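Uncharacterized protein (Acinetobacter baumannii, PDB 4L3U) is of unknown function but folds as a small all-helical, single-chain domain belonging to a family that itself remains uncharacterised. Local coordinates at residues A[91-95]-A[96-100]; A[115-118]-A[119-123]; A[51-54]-A[55-59]. All blocks are in the same frame, centred on the assembly; numbering follows the deposited sequence.

Contact 1 (A[91-95]-A[96-100])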
loop_
_atom_site.group_PDB
_atom_site.type_symbol
_atom_site.label_atom_id
_atom_site.label_comp_id
_atom_site.label_asym_id
_atom_site.label_seq_id
_atom_site.Cartn_x
_atom_site.Cartn_y
_atom_site.Cartn_z
ATOM N N ASP A 91 -6.630 6.682 11.805
ATOM C CA ASP A 91 -6.726 7.635 12.907
ATOM C C ASP A 91 -5.418 7.765 13.700
ATOM O O ASP A 91 -5.356 8.510 14.679
ATOM C CB ASP A 91 -7.866 7.231 13.843
ATOM C CG ASP A 91 -9.203 7.134 13.126
ATOM O OD1 ASP A 91 -9.410 7.871 12.137
ATOM O OD2 ASP A 91 -10.050 6.320 13.554
ATOM N N LYS A 92 -4.381 7.051 13.270
ATOM C CA LYS A 92 -3.079 7.077 13.940
ATOM C C LYS A 92 -2.045 7.901 13.156
ATOM O O LYS A 92 -0.909 8.075 13.609
ATOM C CB LYS A 92 -2.555 5.646 14.137
ATOM C CG LYS A 92 -3.364 4.789 15.112
ATOM C CD LYS A 92 -3.095 5.156 16.562
ATOM N N LEU A 93 -2.444 8.401 11.986
ATOM C CA LEU A 93 -1.545 9.152 11.101
ATOM C C LEU A 93 -2.072 10.549 10.751
ATOM O O LEU A 93 -3.284 10.768 10.708
ATOM C CB LEU A 93 -1.334 8.377 9.796
ATOM C CG LEU A 93 -0.811 6.943 9.879
ATOM C CD1 LEU A 93 -0.831 6.309 8.499
ATOM C CD2 LEU A 93 0.593 6.896 10.465
ATOM N N ASP A 94 -1.163 11.488 10.483
ATOM C CA ASP A 94 -1.576 12.812 10.014
ATOM C C ASP A 94 -1.910 12.740 8.530
ATOM O O ASP A 94 -1.746 11.696 7.898
ATOM C CB ASP A 94 -0.534 13.914 10.319
ATOM C CG ASP A 94 0.763 13.783 9.514
ATOM O OD1 ASP A 94 0.815 13.044 8.512
ATOM O OD2 ASP A 94 1.747 14.459 9.887
ATOM N N THR A 95 -2.382 13.849 7.980
ATOM C CA THR A 95 -2.818 13.878 6.597
ATOM C C THR A 95 -1.677 13.537 5.635
ATOM O O THR A 95 -1.858 12.719 4.737
ATOM C CB THR A 95 -3.415 15.246 6.255
ATOM O OG1 THR A 95 -4.559 15.477 7.083
ATOM C CG2 THR A 95 -3.843 15.308 4.802
ATOM N N GLU A 96 -0.511 14.151 5.822
ATOM C CA GLU A 96 0.610 13.934 4.907
ATOM C C GLU A 96 1.055 12.487 4.902
ATOM O O GLU A 96 1.442 11.954 3.866
ATOM C CB GLU A 96 1.812 14.798 5.276
ATOM C CG GLU A 96 1.629 16.264 4.993
ATOM C CD GLU A 96 2.949 16.994 4.817
ATOM O OE1 GLU A 96 2.970 18.007 4.086
ATOM O OE2 GLU A 96 3.964 16.556 5.404
ATOM N N ASP A 97 1.022 11.862 6.072
ATOM C CA ASP A 97 1.412 10.465 6.187
ATOM C C ASP A 97 0.371 9.564 5.532
ATOM O O ASP A 97 0.723 8.578 4.889
ATOM C CB ASP A 97 1.608 10.060 7.651
ATOM C CG ASP A 97 2.822 10.718 8.288
ATOM O OD1 ASP A 97 3.769 11.080 7.556
ATOM O OD2 ASP A 97 2.828 10.867 9.531
ATOM N N ARG A 98 -0.907 9.896 5.685
ATOM C CA ARG A 98 -1.956 9.107 5.049
ATOM C C ARG A 98 -1.860 9.183 3.530
ATOM O O ARG A 98 -2.104 8.196 2.839
ATOM C CB ARG A 98 -3.346 9.553 5.498
ATOM C CG ARG A 98 -3.701 9.132 6.907
ATOM C CD ARG A 98 -5.201 9.108 7.109
ATOM N NE ARG A 98 -5.820 10.367 6.710
ATOM C CZ ARG A 98 -5.893 11.448 7.480
ATOM N NH1 ARG A 98 -5.386 11.442 8.709
ATOM N NH2 ARG A 98 -6.475 12.543 7.017
ATOM N N GLU A 99 -1.504 10.357 3.015
ATOM C CA GLU A 99 -1.376 10.551 1.575
ATOM C C GLU A 99 -0.215 9.741 1.018
ATOM O O GLU A 99 -0.278 9.238 -0.101
ATOM C CB GLU A 99 -1.170 12.030 1.246
ATOM C CG GLU A 99 -2.384 12.910 1.507
ATOM C CD GLU A 99 -3.496 12.719 0.488
ATOM O OE1 GLU A 99 -3.328 11.908 -0.449
ATOM O OE2 GLU A 99 -4.542 13.387 0.627
ATOM N N GLN A 100 0.849 9.618 1.803
ATOM C CA GLN A 100 2.022 8.873 1.368
ATOM C C GLN A 100 1.727 7.374 1.340
ATOM O O GLN A 100 2.247 6.651 0.493
ATOM C CB GLN A 100 3.215 9.157 2.281
ATOM C CG GLN A 100 4.530 8.622 1.740
ATOM C CD GLN A 100 4.957 9.308 0.456
ATOM O OE1 GLN A 100 4.459 10.383 0.115
ATOM N NE2 GLN A 100 5.883 8.685 -0.267
HETATM O O HOH W 1 -4.809 14.110 10.001
#
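Asp94 caps the helix that starts at Thr95, and its bond to Asp97 is the polar centre of this local contact. Asp97 N donates to Asp94 OD1 at 2.7 Å, meeting it nearly along the C-O axis with an N-H...O angle of 158°, the geometry of an N-cap. A chi1 of 69° puts the Asp94 carboxylate between its own N and carbonyl carbon, and from there OD1 turns toward the first helical turn. Two backbone bonds continue the helix: Arg98 N to Asp94 O at 3.0 Å and Glu99 N to Thr95 O at 2.9 Å.

Arg98 supplies the second group of interactions. Its chain bends at chi3, bringing Thr95 CA over one guanidinium face, offset toward its rim. Arg98 NH1 makes a weak hydrogen bond of 3.0 Å to Leu93 O. NH1 also donates to water 1, which is hydrogen-bonded in turn to Thr95 OG1. The stronger partner of the guanidinium is Glu129 on helix 120-134, bound through NH2. Apolar contact is modest: Leu93 CB lies 3.8 Å from Arg98 CG, at the foot of the same side chain.

Like charges form the third group. Asp94 OD1 and Asp97 OD2 approach to 3.1 Å, with their carboxylate planes 30° apart. Both acids lie at the amino end of the helix, whose positive dipole end would probably offset their repulsion; the short separation may also raise the proton affinity of one of them.

Contact 2 (A[115-118]-A[119-123])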
loop_
_atom_site.group_PDB
_atom_site.type_symbol
_atom_site.label_atom_id
_atom_site.label_comp_id
_atom_site.label_asym_id
_atom_site.label_seq_id
_atom_site.Cartn_x
_atom_site.Cartn_y
_atom_site.Cartn_z
ATOM N N GLU A 115 -6.168 -1.738 -12.303
ATOM C CA GLU A 115 -6.467 -0.377 -12.727
ATOM C C GLU A 115 -6.905 0.530 -11.583
ATOM O O GLU A 115 -6.389 1.635 -11.425
ATOM C CB GLU A 115 -7.538 -0.392 -13.806
ATOM C CG GLU A 115 -7.052 -0.989 -15.099
ATOM C CD GLU A 115 -8.110 -0.957 -16.175
ATOM O OE1 GLU A 115 -9.202 -0.405 -15.912
ATOM O OE2 GLU A 115 -7.846 -1.481 -17.280
ATOM N N SER A 116 -7.859 0.056 -10.792
ATOM C CA SER A 116 -8.462 0.861 -9.737
ATOM C C SER A 116 -8.467 0.113 -8.408
ATOM O O SER A 116 -8.306 -1.106 -8.369
ATOM C CB SER A 116 -9.898 1.223 -10.133
ATOM O OG SER A 116 -10.595 1.848 -9.070
ATOM N N SER A 117 -8.646 0.859 -7.322
ATOM C CA SER A 117 -8.859 0.265 -6.010
ATOM C C SER A 117 -10.342 0.308 -5.646
ATOM O O SER A 117 -10.699 0.149 -4.484
ATOM C CB SER A 117 -8.044 1.003 -4.949
ATOM O OG SER A 117 -8.497 2.336 -4.799
ATOM N N GLU A 118 -11.196 0.534 -6.641
ATOM C CA GLU A 118 -12.644 0.558 -6.439
ATOM C C GLU A 118 -13.041 1.533 -5.348
ATOM O O GLU A 118 -13.968 1.280 -4.581
ATOM C CB GLU A 118 -13.155 -0.835 -6.089
ATOM C CG GLU A 118 -12.881 -1.873 -7.151
ATOM C CD GLU A 118 -13.665 -1.625 -8.422
ATOM O OE1 GLU A 118 -14.562 -0.757 -8.413
ATOM O OE2 GLU A 118 -13.384 -2.304 -9.428
ATOM N N GLY A 119 -12.320 2.644 -5.280
ATOM C CA GLY A 119 -12.614 3.701 -4.331
ATOM C C GLY A 119 -12.188 3.390 -2.904
ATOM O O GLY A 119 -12.499 4.144 -1.980
ATOM N N ILE A 120 -11.467 2.289 -2.719
ATOM C CA ILE A 120 -11.060 1.858 -1.384
ATOM C C ILE A 120 -9.999 2.787 -0.790
ATOM O O ILE A 120 -10.043 3.111 0.396
ATOM C CB ILE A 120 -10.538 0.395 -1.402
ATOM C CG1 ILE A 120 -11.683 -0.569 -1.726
ATOM C CG2 ILE A 120 -9.904 0.013 -0.055
ATOM C CD1 ILE A 120 -11.236 -1.996 -1.985
ATOM N N LEU A 121 -9.047 3.213 -1.610
ATOM C CA LEU A 121 -7.965 4.066 -1.132
ATOM C C LEU A 121 -8.435 5.466 -0.734
ATOM O O LEU A 121 -7.967 6.009 0.259
ATOM C CB LEU A 121 -6.858 4.165 -2.182
ATOM C CG LEU A 121 -6.061 2.883 -2.436
ATOM C CD1 LEU A 121 -5.104 3.071 -3.603
ATOM C CD2 LEU A 121 -5.300 2.464 -1.191
ATOM N N ASN A 122 -9.347 6.055 -1.499
ATOM C CA ASN A 122 -9.889 7.357 -1.128
ATOM C C ASN A 122 -10.727 7.281 0.143
ATOM O O ASN A 122 -10.682 8.184 0.980
ATOM C CB ASN A 122 -10.730 7.944 -2.261
ATOM C CG ASN A 122 -9.889 8.632 -3.323
ATOM O OD1 ASN A 122 -8.787 9.113 -3.055
ATOM N ND2 ASN A 122 -10.414 8.684 -4.540
ATOM N N LYS A 123 -11.493 6.202 0.283
ATOM C CA LYS A 123 -12.355 6.019 1.446
ATOM C C LYS A 123 -11.504 5.903 2.701
ATOM O O LYS A 123 -11.892 6.351 3.778
ATOM C CB LYS A 123 -13.228 4.772 1.279
ATOM C CG LYS A 123 -14.153 4.508 2.454
ATOM C CD LYS A 123 -15.189 3.451 2.126
ATOM C CE LYS A 123 -16.101 3.191 3.312
ATOM N NZ LYS A 123 -17.194 2.236 2.980
HETATM O O HOH W 2 -10.394 3.727 -7.042
HETATM O O HOH W 3 -9.470 5.251 -4.406
#
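The flat carbonyl group of Ser117 takes Ile120 N over one face: the donor stands 54° out of the carbonyl plane, at 2.9 Å from Ser117 O. Gly119 N lies on the same side of that plane, but its angle is too poor for a bond. Ile120 CD1 sits on the other side, while Ile120 CG1 stands just beyond the oxygen, 3.0 Å from Ser117 O, a tight approach for a methylene. The hydrogen bond from Ile120 N to Ser117 O closes a type I' beta turn from Ser117 to Ile120, and the turn leads straight into helix 120-134.

Backbone torsions confirm the assignment, since phi is positive at both central residues, Glu118 and Gly119. The value at Gly119, 76°, is one that glycine adopts readily. An ST turn overlaps the start of the beta turn: Glu118 N donates to Ser116 OG at 2.8 Å. The same hydroxyl is hydrogen-bonded to water 2, which accepts from Gly119 N, so one solvent molecule links the two overlapping turns.

Gly119 is the N-cap residue and brings no side chain to the first helical turn. Leu121 packs there against Ser117, whose OG sits between its backbone N and carbonyl carbon (chi1 65°); this places Ser117 OG 3.4 Å from Leu121 CG, with Leu121 CD1 alongside Ser117 CB. Outside the contact, Ser117 also rests on Leu81 and Ile120 on Ala82 and Ile85, all of helix 74-86, whereas Leu121 reaches Phe105 of helix 95-112. The start of helix 120-134 thus packs against helices 74-86 and 95-112. A water serves one amide of the helix start: water 3 accepts from Asn122 N at 3.0 Å and is hydrogen-bonded to Ser117 OG at 3.1 Å.

Contact 3 (A[51-54]-A[55-59])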
loop_
_atom_site.group_PDB
_atom_site.type_symbol
_atom_site.label_atom_id
_atom_site.label_comp_id
_atom_site.label_asym_id
_atom_site.label_seq_id
_atom_site.Cartn_x
_atom_site.Cartn_y
_atom_site.Cartn_z
ATOM N N LEU A 51 5.335 1.271 9.662
ATOM C CA LEU A 51 4.622 1.479 8.401
ATOM C C LEU A 51 5.245 0.710 7.244
ATOM O O LEU A 51 4.536 0.096 6.449
ATOM C CB LEU A 51 4.586 2.964 8.055
ATOM C CG LEU A 51 3.634 3.811 8.894
ATOM C CD1 LEU A 51 3.899 5.293 8.687
ATOM C CD2 LEU A 51 2.202 3.475 8.536
ATOM N N ASN A 52 6.568 0.764 7.137
ATOM C CA ASN A 52 7.277 -0.008 6.129
ATOM C C ASN A 52 6.995 -1.501 6.294
ATOM O O ASN A 52 6.908 -2.243 5.312
ATOM C CB ASN A 52 8.778 0.271 6.215
ATOM C CG ASN A 52 9.148 1.620 5.638
ATOM O OD1 ASN A 52 8.709 1.977 4.546
ATOM N ND2 ASN A 52 9.948 2.384 6.372
ATOM N N GLN A 53 6.835 -1.932 7.541
ATOM C CA GLN A 53 6.535 -3.329 7.831
ATOM C C GLN A 53 5.153 -3.717 7.306
ATOM O O GLN A 53 4.987 -4.769 6.693
ATOM C CB GLN A 53 6.624 -3.589 9.338
ATOM C CG GLN A 53 6.210 -4.991 9.757
ATOM C CD GLN A 53 7.064 -6.078 9.122
ATOM O OE1 GLN A 53 8.160 -5.815 8.624
ATOM N NE2 GLN A 53 6.560 -7.311 9.136
ATOM N N LYS A 54 4.160 -2.869 7.560
ATOM C CA LYS A 54 2.807 -3.089 7.058
ATOM C C LYS A 54 2.790 -3.152 5.530
ATOM O O LYS A 54 2.050 -3.933 4.935
ATOM C CB LYS A 54 1.881 -1.970 7.534
ATOM C CG LYS A 54 1.690 -1.905 9.045
ATOM C CD LYS A 54 0.622 -2.877 9.529
ATOM C CE LYS A 54 0.268 -2.636 10.995
ATOM N NZ LYS A 54 -0.874 -3.479 11.453
ATOM N N VAL A 55 3.613 -2.321 4.898
ATOM C CA VAL A 55 3.735 -2.318 3.444
ATOM C C VAL A 55 4.411 -3.603 3.007
ATOM O O VAL A 55 4.020 -4.214 2.016
ATOM C CB VAL A 55 4.555 -1.094 2.935
ATOM C CG1 VAL A 55 4.847 -1.200 1.439
ATOM C CG2 VAL A 55 3.819 0.196 3.231
ATOM N N ALA A 56 5.433 -4.004 3.751
ATOM C CA ALA A 56 6.152 -5.228 3.456
ATOM C C ALA A 56 5.212 -6.420 3.571
ATOM O O ALA A 56 5.303 -7.361 2.788
ATOM C CB ALA A 56 7.333 -5.384 4.397
ATOM N N ASP A 57 4.302 -6.373 4.540
ATOM C CA ASP A 57 3.354 -7.464 4.752
ATOM C C ASP A 57 2.439 -7.643 3.542
ATOM O O ASP A 57 2.182 -8.766 3.115
ATOM C CB ASP A 57 2.505 -7.230 6.009
ATOM C CG ASP A 57 3.326 -7.228 7.288
ATOM O OD1 ASP A 57 4.414 -7.834 7.309
ATOM O OD2 ASP A 57 2.875 -6.623 8.283
ATOM N N THR A 58 1.948 -6.537 2.993
ATOM C CA THR A 58 1.076 -6.586 1.828
ATOM C C THR A 58 1.840 -7.051 0.594
ATOM O O THR A 58 1.319 -7.811 -0.216
ATOM C CB THR A 58 0.455 -5.215 1.547
ATOM O OG1 THR A 58 -0.251 -4.767 2.709
ATOM C CG2 THR A 58 -0.509 -5.292 0.371
ATOM N N ALA A 59 3.075 -6.585 0.455
ATOM C CA ALA A 59 3.946 -7.031 -0.621
ATOM C C ALA A 59 4.141 -8.544 -0.553
ATOM O O ALA A 59 4.104 -9.230 -1.573
ATOM C CB ALA A 59 5.287 -6.324 -0.535
HETATM O O HOH W 4 -0.442 -4.435 5.704
#
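Lys54 and Thr58 meet one turn apart within a single alpha-helix, and Val55 and Asp57 carry much of the remaining contact, Asp57 folding back on Gln53. Lys54 O accepts from Thr58 N at 3.3 Å, a rather long helical bond, and from water 4 at 2.7 Å. That water also accepts from Thr58 OG1 at 3.0 Å, so it bridges the carbonyl and the hydroxyl one turn on. Lys54 NZ is hydrogen-bonded to Gln87 O, beyond this contact.

Val55 N donates to Leu51 O at 3.0 Å. With CG1 anti to the backbone N (chi1 172°), Val55 CG2 falls beside that N and comes 3.3 Å from Leu51 O, over the preceding turn.

Asp57 N bonds to Gln53 O at 2.8 Å. Their side chains also approach: Gln53 NE2 lies 2.9 Å from Asp57 OD1, yet the N-H points poorly and the amide and carboxylate planes stand 79° apart. Despite its short distance the pair is therefore a close approach without a hydrogen bond.

This part of helix 45-68 packs against two helices. Val55 meets Phe26 of helix 14-27 and Thr104 of helix 95-112, Ala56 and Ala59 touch Lys27 of helix 14-27, and Thr58 packs on Phe105 and Phe108 of helix 95-112.

Overall arrangement
All three contacts are part buried and part exposed, but contact 3 lies closest to the middle of the chain, its centre about 7 Å from the chain centre, against 13 Å for contact 1 and 11 Å for contact 2. Contact 3 is internal to one helix, whereas contacts 1 and 2 are helix starts. Contact 1 caps helix 95-112 with a charged side chain; contact 2 introduces helix 120-134 by a turn, hydroxyls and water. Contacts 1 and 3 touch directly, Leu93 CD2 lying 4.1 Å from Leu51 CD1. Contacts 1 and 2 stand about 7 Å apart at their nearest atoms, but helices 95-112 and 120-134, which they begin, pack together.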